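Local structure of PLP-Dependent L-Arginine Hydroxylase MppP (Streptomyces wadayamensis, 6C9B) at residues T12-E15 with Y16-L19; W341-P344 with S345-D348. The protein is a PLP-dependent oxidase that acts on L-arginine, with 4-hydroxy-2-ketoarginine and 2-ketoarginine as its products. One frame throughout, in Å; residues are numbered along the deposited sequence.

Contact 1: T12-E15 with Y16-L19; sequences TQWE and YLAL. With EGV ((4S)-5-carbamimidamido-4-hydroxy-2-oxopentanoic acid), chain F.
Thr12 OG1 is gripped from several directions, while the methyl on the same carbon turns to Tyr16. The guanidino group of the bound product 4-hydroxy-2-ketoarginine straddles the oxygen, giving it two hydrogen bonds: 2.9 Å from N01 and 3.0 Å from N04 to Thr12 OG1. Its own proton goes, weakly, to Ser248 O of the second subunit. With chi1 at -61°, CG2 lies anti to the backbone N and crosses to the Tyr16 hydroxyl end, CG2 to OH 3.5 Å. The Tyr16 ring turns one face to Thr12 O, which lies 3.5 Å above its plane and off-centre toward the rim. That carbonyl also accepts Tyr16 N at 2.9 Å from Thr12 O, so the same oxygen accepts the backbone N-H and rests against one ring face. Gln13 meets Tyr16 CE2 through its methylene CG and not its amide, whose OE1 is held by Glu9 N and whose NE2 bonds to Ser248 OG of the second subunit. Beyond this i+4 bond from Tyr16 N the pairs become i+3: Ala18 N reaches Glu15 O at 3.1 Å, from well above the carbonyl plane, and Leu17 N reaches Trp14 O weakly. One turn on, Trp14 CE3 meets Leu17 CD1 at 4.0 Å. Glu15, extended beyond CG, brings OE2 to 2.4 Å from O12 of the product carboxyl group. Helix 11-16 lines the product pocket with Thr12 and Glu15; its Trp14 and Glu15, with Ala18 just after it, pack on strand 331-335, while Tyr16 OH bonds to Leu251 O of the second subunit.

Contact 2: W341-P344 with S345-D348; sequences WAEP and SDGD
The Glu343 side chain crosses that of Asp346 at a slant, three residues on. CB comes first, 3.6 Å from Asp346 OD2. CG, placed anti to the backbone N by chi1 of -166°, then passes the other carboxylate oxygen, Asp346 OD1, at 3.6 Å, with Ser345 OG 3.9 Å from Glu343 CG. A bend at chi2 (73°) swings the tip away from Asp346, so that Glu343 OE1 and Asp346 OD1 stay 5.5 Å apart and the carboxylate planes are inclined by 59°; this probably eases the repulsion between two acids. OE2 accepts a hydrogen bond from a water 2.7 Å away, and the same water accepts one from Ser345 N at 3.0 Å, linking side chain to backbone. In the backbone, two successive i+3 bonds define a short 3-10 turn: Asp346 N to Glu343 O, and Gly347 N to Pro344 O at 2.9 Å, both donors approaching from above the carbonyl plane. The turn belongs to the surface loop joining antiparallel neighbours 331-335 and 350-354 of the five-stranded sheet. Asp348 is salt-bridged to Arg337, and Trp341 packs on strands 107-112 and 128-133 of the seven-stranded sheet.

Both contacts are local, made between residues one to four positions apart in the chain, yet their settings differ. Contact 1 is partly buried, touching both product and second subunit, whereas contact 2 is a surface turn that no other chain of the assembly reaches. Their nearest atoms are about 9 Å apart and do not meet. Strand 331-335 relates them: helix 11-16 packs on it, and the loop carrying 341-348 follows it in the chain. The chemistry tracks the place. Contact 1 mixes aromatic and aliphatic packing with polar groups turned on the ligand; contact 2 sets two acidic side chains against each other, with a water tying Glu343 to the backbone of Ser345, and is held mainly by backbone bonds.

Contact 1: T12-E15 with Y16-L19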
loop_
_atom_site.group_PDB
_atom_site.type_symbol
_atom_site.label_atom_id
_atom_site.label_comp_id
_atom_site.label_asym_id
_atom_site.label_seq_id
_atom_site.Cartn_x
_atom_site.Cartn_y
_atom_site.Cartn_z
ATOM N N THR B 12 -7.313 11.720 -8.427
ATOM C CA THR B 12 -5.915 11.565 -8.034
ATOM C C THR B 12 -4.979 12.094 -9.115
ATOM O O THR B 12 -3.941 12.692 -8.810
ATOM C CB THR B 12 -5.640 10.091 -7.717
ATOM O OG1 THR B 12 -6.487 9.699 -6.628
ATOM C CG2 THR B 12 -4.158 9.839 -7.334
ATOM N N GLN B 13 -5.338 11.909 -10.389
ATOM C CA GLN B 13 -4.492 12.423 -11.464
ATOM C C GLN B 13 -4.521 13.948 -11.527
ATOM O O GLN B 13 -3.512 14.564 -11.895
ATOM C CB GLN B 13 -4.906 11.781 -12.792
ATOM C CG GLN B 13 -4.606 10.269 -12.794
ATOM C CD GLN B 13 -4.877 9.626 -14.122
ATOM O OE1 GLN B 13 -5.091 10.320 -15.106
ATOM N NE2 GLN B 13 -4.869 8.289 -14.165
ATOM N N TRP B 14 -5.637 14.577 -11.139
ATOM C CA TRP B 14 -5.617 16.027 -10.920
ATOM C C TRP B 14 -4.710 16.393 -9.756
ATOM O O TRP B 14 -4.067 17.453 -9.768
ATOM C CB TRP B 14 -7.019 16.554 -10.633
ATOM C CG TRP B 14 -7.920 16.613 -11.806
ATOM C CD1 TRP B 14 -8.917 15.732 -12.126
ATOM C CD2 TRP B 14 -7.936 17.625 -12.819
ATOM N NE1 TRP B 14 -9.546 16.134 -13.281
ATOM C CE2 TRP B 14 -8.962 17.292 -13.727
ATOM C CE3 TRP B 14 -7.180 18.778 -13.045
ATOM C CZ2 TRP B 14 -9.248 18.071 -14.847
ATOM C CZ3 TRP B 14 -7.466 19.549 -14.156
ATOM C CH2 TRP B 14 -8.491 19.193 -15.044
ATOM N N GLU B 15 -4.658 15.539 -8.730
ATOM C CA GLU B 15 -3.837 15.843 -7.566
ATOM C C GLU B 15 -2.344 15.698 -7.860
ATOM O O GLU B 15 -1.541 16.389 -7.235
ATOM C CB GLU B 15 -4.255 14.967 -6.381
ATOM C CG GLU B 15 -5.698 15.262 -5.927
ATOM C CD GLU B 15 -6.202 14.363 -4.797
ATOM O OE1 GLU B 15 -5.579 13.333 -4.489
ATOM O OE2 GLU B 15 -7.230 14.710 -4.192
ATOM N N TYR B 16 -1.940 14.823 -8.796
ATOM C CA TYR B 16 -0.518 14.720 -9.138
ATOM C C TYR B 16 0.036 16.068 -9.578
ATOM O O TYR B 16 1.207 16.387 -9.324
ATOM C CB TYR B 16 -0.288 13.696 -10.263
ATOM C CG TYR B 16 -0.559 12.261 -9.874
ATOM C CD1 TYR B 16 -0.222 11.796 -8.616
ATOM C CD2 TYR B 16 -1.151 11.370 -10.768
ATOM C CE1 TYR B 16 -0.463 10.480 -8.239
ATOM C CE2 TYR B 16 -1.410 10.047 -10.401
ATOM C CZ TYR B 16 -1.068 9.610 -9.130
ATOM O OH TYR B 16 -1.323 8.308 -8.729
ATOM N N LEU B 17 -0.786 16.851 -10.278
ATOM C CA LEU B 17 -0.328 18.099 -10.878
ATOM C C LEU B 17 0.067 19.121 -9.824
ATOM O O LEU B 17 0.831 20.052 -10.125
ATOM C CB LEU B 17 -1.432 18.678 -11.766
ATOM C CG LEU B 17 -1.923 17.815 -12.932
ATOM C CD1 LEU B 17 -3.179 18.428 -13.529
ATOM C CD2 LEU B 17 -0.849 17.667 -13.988
ATOM N N ALA B 18 -0.431 18.954 -8.599
ATOM C CA ALA B 18 -0.240 19.919 -7.520
ATOM C C ALA B 18 0.866 19.541 -6.544
ATOM O O ALA B 18 1.323 20.409 -5.795
ATOM C CB ALA B 18 -1.542 20.082 -6.720
ATOM N N LEU B 19 1.315 18.281 -6.545
ATOM C CA LEU B 19 2.107 17.752 -5.434
ATOM C C LEU B 19 3.380 18.540 -5.183
ATOM O O LEU B 19 3.887 18.547 -4.055
ATOM C CB LEU B 19 2.485 16.299 -5.700
ATOM C CG LEU B 19 1.500 15.212 -5.305
ATOM C CD1 LEU B 19 2.139 13.867 -5.614
ATOM C CD2 LEU B 19 1.131 15.316 -3.835
HETATM C C10 EGV F . -8.473 13.463 -1.244
HETATM C C02 EGV F . -5.220 9.896 -2.724
HETATM C C03 EGV F . -5.941 7.804 -3.883
HETATM C C06 EGV F . -6.302 10.267 -1.730
HETATM C C07 EGV F . -6.984 11.550 -2.254
HETATM C C09 EGV F . -8.227 11.973 -1.429
HETATM N N01 EGV F . -5.741 9.218 -3.902
HETATM N N04 EGV F . -6.439 7.146 -5.035
HETATM N N05 EGV F . -5.698 7.118 -2.786
HETATM O O08 EGV F . -5.742 10.509 -0.503
HETATM O O11 EGV F . -9.350 13.778 -0.463
HETATM O O12 EGV F . -7.809 14.323 -1.855
HETATM O O13 EGV F . -9.001 11.162 -0.931
#

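Contact 2: W341-P344 with S345-D348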
loop_
_atom_site.group_PDB
_atom_site.type_symbol
_atom_site.label_atom_id
_atom_site.label_comp_id
_atom_site.label_asym_id
_atom_site.label_seq_id
_atom_site.Cartn_x
_atom_site.Cartn_y
_atom_site.Cartn_z
ATOM N N TRP B 341 -19.396 10.347 -9.376
ATOM C CA TRP B 341 -18.887 9.213 -10.127
ATOM C C TRP B 341 -19.967 8.562 -10.991
ATOM O O TRP B 341 -19.637 7.830 -11.916
ATOM C CB TRP B 341 -18.267 8.200 -9.149
ATOM C CG TRP B 341 -19.201 7.787 -8.046
ATOM C CD1 TRP B 341 -19.256 8.292 -6.771
ATOM C CD2 TRP B 341 -20.239 6.790 -8.131
ATOM N NE1 TRP B 341 -20.285 7.680 -6.055
ATOM C CE2 TRP B 341 -20.885 6.745 -6.865
ATOM C CE3 TRP B 341 -20.673 5.934 -9.145
ATOM C CZ2 TRP B 341 -21.958 5.880 -6.598
ATOM C CZ3 TRP B 341 -21.729 5.057 -8.871
ATOM C CH2 TRP B 341 -22.362 5.056 -7.612
ATOM N N ALA B 342 -21.238 8.851 -10.741
ATOM C CA ALA B 342 -22.330 8.360 -11.579
ATOM C C ALA B 342 -22.861 9.402 -12.558
ATOM O O ALA B 342 -23.543 9.036 -13.521
ATOM C CB ALA B 342 -23.482 7.866 -10.701
ATOM N N GLU B 343 -22.583 10.685 -12.333
ATOM C CA GLU B 343 -23.117 11.760 -13.158
ATOM C C GLU B 343 -22.181 12.953 -13.022
ATOM O O GLU B 343 -22.462 13.881 -12.257
ATOM C CB GLU B 343 -24.533 12.143 -12.730
ATOM C CG GLU B 343 -25.251 13.008 -13.757
ATOM C CD GLU B 343 -25.665 12.204 -14.980
ATOM O OE1 GLU B 343 -26.695 11.497 -14.916
ATOM O OE2 GLU B 343 -24.929 12.247 -15.982
ATOM N N PRO B 344 -21.053 12.950 -13.726
ATOM C CA PRO B 344 -20.021 13.960 -13.434
ATOM C C PRO B 344 -20.484 15.380 -13.671
ATOM O O PRO B 344 -19.969 16.302 -13.023
ATOM C CB PRO B 344 -18.867 13.579 -14.372
ATOM C CG PRO B 344 -19.380 12.460 -15.244
ATOM C CD PRO B 344 -20.519 11.834 -14.522
ATOM N N SER B 345 -21.442 15.593 -14.576
ATOM C CA SER B 345 -21.934 16.949 -14.810
ATOM C C SER B 345 -22.551 17.571 -13.553
ATOM O O SER B 345 -22.590 18.807 -13.448
ATOM C CB SER B 345 -22.940 16.939 -15.967
ATOM O OG SER B 345 -24.098 16.202 -15.620
ATOM N N ASP B 346 -22.972 16.751 -12.575
ATOM C CA ASP B 346 -23.475 17.279 -11.311
ATOM C C ASP B 346 -22.425 18.157 -10.623
ATOM O O ASP B 346 -22.775 19.048 -9.846
ATOM C CB ASP B 346 -23.880 16.136 -10.368
ATOM C CG ASP B 346 -25.197 15.439 -10.764
ATOM O OD1 ASP B 346 -25.883 15.854 -11.721
ATOM O OD2 ASP B 346 -25.531 14.442 -10.080
ATOM N N GLY B 347 -21.139 17.911 -10.880
ATOM C CA GLY B 347 -20.063 18.661 -10.248
ATOM C C GLY B 347 -19.403 19.680 -11.152
ATOM O O GLY B 347 -18.309 20.177 -10.854
ATOM N N ASP B 348 -20.054 20.009 -12.273
ATOM C CA ASP B 348 -19.394 20.822 -13.281
ATOM C C ASP B 348 -19.153 22.250 -12.829
ATOM O O ASP B 348 -18.310 22.930 -13.417
ATOM C CB ASP B 348 -20.206 20.857 -14.572
ATOM C CG ASP B 348 -19.516 20.131 -15.697
ATOM O OD1 ASP B 348 -18.294 20.337 -15.868
ATOM O OD2 ASP B 348 -20.185 19.353 -16.406
HETATM O O HOH W 1 -22.784 13.722 -16.507
#